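Local coordinates for chain length determinant protein (Shigella flexneri, PDB 4ZM5) that probably regulates the chain length of the lipopolysaccharide O antigen as a membrane protein, at residues T7-I12 with P81-Y86. The protein carries 1 engineered substitution. Numbering follows the deposited sequence.
Sequences TSTAII and PLTVSY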
loop_
_atom_site.group_PDB
_atom_site.type_symbol
_atom_site.label_atom_id
_atom_site.label_comp_id
_atom_site.label_asym_id
_atom_site.label_seq_id
_atom_site.Cartn_x
_atom_site.Cartn_y
_atom_site.Cartn_z
ATOM N N THR B 7 -30.893 9.604 29.448
ATOM C CA THR B 7 -29.714 9.200 28.680
ATOM C C THR B 7 -30.095 8.376 27.436
ATOM O O THR B 7 -30.755 7.341 27.528
ATOM C CB THR B 7 -28.689 8.444 29.568
ATOM O OG1 THR B 7 -28.333 9.267 30.664
ATOM C CG2 THR B 7 -27.388 8.105 28.836
ATOM N N SER B 8 -29.645 8.850 26.275
ATOM C CA SER B 8 -29.767 8.139 25.011
ATOM C C SER B 8 -28.421 7.535 24.679
ATOM O O SER B 8 -27.390 8.197 24.821
ATOM C CB SER B 8 -30.216 9.050 23.887
ATOM O OG SER B 8 -30.351 8.305 22.685
ATOM N N THR B 9 -28.428 6.266 24.279
ATOM C CA THR B 9 -27.205 5.526 24.004
ATOM C C THR B 9 -27.235 4.931 22.606
ATOM O O THR B 9 -28.285 4.488 22.125
ATOM C CB THR B 9 -27.025 4.422 25.079
ATOM O OG1 THR B 9 -27.017 5.028 26.355
ATOM C CG2 THR B 9 -25.732 3.669 24.945
ATOM N N ALA B 10 -26.053 4.887 21.989
ATOM C CA ALA B 10 -25.789 4.252 20.701
ATOM C C ALA B 10 -24.475 3.483 20.799
ATOM O O ALA B 10 -23.599 3.860 21.587
ATOM C CB ALA B 10 -25.738 5.284 19.583
ATOM N N ILE B 11 -24.357 2.370 20.061
ATOM C CA ILE B 11 -23.117 1.587 20.033
ATOM C C ILE B 11 -22.671 1.519 18.595
ATOM O O ILE B 11 -23.416 1.090 17.719
ATOM C CB ILE B 11 -23.191 0.195 20.715
ATOM C CG1 ILE B 11 -23.604 0.345 22.194
ATOM C CG2 ILE B 11 -21.844 -0.514 20.599
ATOM C CD1 ILE B 11 -24.052 -0.900 22.891
ATOM N N ILE B 12 -21.450 1.947 18.374
ATOM C CA ILE B 12 -20.863 2.050 17.055
ATOM C C ILE B 12 -19.550 1.249 16.989
ATOM O O ILE B 12 -18.828 1.160 17.989
ATOM C CB ILE B 12 -20.721 3.579 16.817
ATOM C CG1 ILE B 12 -21.917 4.102 16.014
ATOM C CG2 ILE B 12 -19.356 4.066 16.304
ATOM C CD1 ILE B 12 -22.194 5.643 16.140
ATOM N N PRO B 81 -16.575 -2.515 20.581
ATOM C CA PRO B 81 -17.221 -1.334 20.000
ATOM C C PRO B 81 -17.168 -0.104 20.927
ATOM O O PRO B 81 -16.622 -0.162 22.038
ATOM C CB PRO B 81 -18.637 -1.837 19.732
ATOM C CG PRO B 81 -18.888 -2.778 20.876
ATOM C CD PRO B 81 -17.558 -3.404 21.232
ATOM N N LEU B 82 -17.697 1.028 20.439
ATOM C CA LEU B 82 -17.721 2.261 21.204
ATOM C C LEU B 82 -19.143 2.652 21.515
ATOM O O LEU B 82 -20.021 2.553 20.656
ATOM C CB LEU B 82 -16.993 3.403 20.464
ATOM C CG LEU B 82 -15.524 3.135 20.079
ATOM C CD1 LEU B 82 -15.066 4.093 18.998
ATOM C CD2 LEU B 82 -14.602 3.242 21.290
ATOM N N THR B 83 -19.360 3.070 22.762
ATOM C CA THR B 83 -20.641 3.511 23.289
ATOM C C THR B 83 -20.661 5.029 23.316
ATOM O O THR B 83 -19.820 5.671 23.971
ATOM C CB THR B 83 -20.870 2.907 24.691
ATOM O OG1 THR B 83 -21.021 1.508 24.549
ATOM C CG2 THR B 83 -22.110 3.445 25.369
ATOM N N VAL B 84 -21.631 5.598 22.611
ATOM C CA VAL B 84 -21.822 7.040 22.581
ATOM C C VAL B 84 -23.101 7.353 23.375
ATOM O O VAL B 84 -24.117 6.669 23.222
ATOM C CB VAL B 84 -21.795 7.649 21.153
ATOM C CG1 VAL B 84 -20.366 7.688 20.619
ATOM C CG2 VAL B 84 -22.668 6.852 20.191
ATOM N N SER B 85 -23.011 8.328 24.279
ATOM C CA SER B 85 -24.130 8.667 25.148
ATOM C C SER B 85 -24.383 10.138 25.220
ATOM O O SER B 85 -23.453 10.920 25.200
ATOM C CB SER B 85 -23.878 8.152 26.561
ATOM O OG SER B 85 -24.040 6.745 26.623
ATOM N N TYR B 86 -25.639 10.513 25.343
ATOM C CA TYR B 86 -26.047 11.902 25.492
ATOM C C TYR B 86 -27.099 12.016 26.584
ATOM O O TYR B 86 -28.066 11.251 26.601
ATOM C CB TYR B 86 -26.577 12.485 24.175
ATOM C CG TYR B 86 -26.930 13.948 24.299
ATOM C CD1 TYR B 86 -25.937 14.925 24.352
ATOM C CD2 TYR B 86 -28.255 14.356 24.422
ATOM C CE1 TYR B 86 -26.252 16.271 24.529
ATOM C CE2 TYR B 86 -28.581 15.697 24.601
ATOM C CZ TYR B 86 -27.576 16.652 24.636
ATOM O OH TYR B 86 -27.890 17.971 24.807
#
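T9 sets OG1 beside the backbone N (chi1 -57°), which leaves CG2 anti to that N. T83 is turned alike. This brings T9 CG2 to 3.7 Å from T83 CG2, where the two side chains meet at a slant. The same turn in T9 lets OG1 reach S85 OG in a weak hydrogen bond of 3.4 Å. I11 continues this face. Its CG2 lies alongside the ring of P81, 3.6 Å from P81 CB, and its CG1 leans on T83 OG1, whose polar partner is S74. On the other face, V84 CG2 touches A10 CB at 3.5 Å across the strands. I12 and L82 extend this apolar side against helix 38-53, while S8 rests on helix 91-159. In the antiparallel backbones, S8 with Y86, A10 with V84 and I12 with L82 are hydrogen-bonded pairs, each held by two bonds. The last pair is the straightest: L82 N to I12 O is 2.7 Å at 174°. Both strands are central in the antiparallel sheet. E58 and S54 of a second subunit pack on the face of T9, I11 and T83. Six backbone bonds thus satisfy the paired amides and carbonyls, while the side chains add mainly apolar touches and one weak hydroxyl bond.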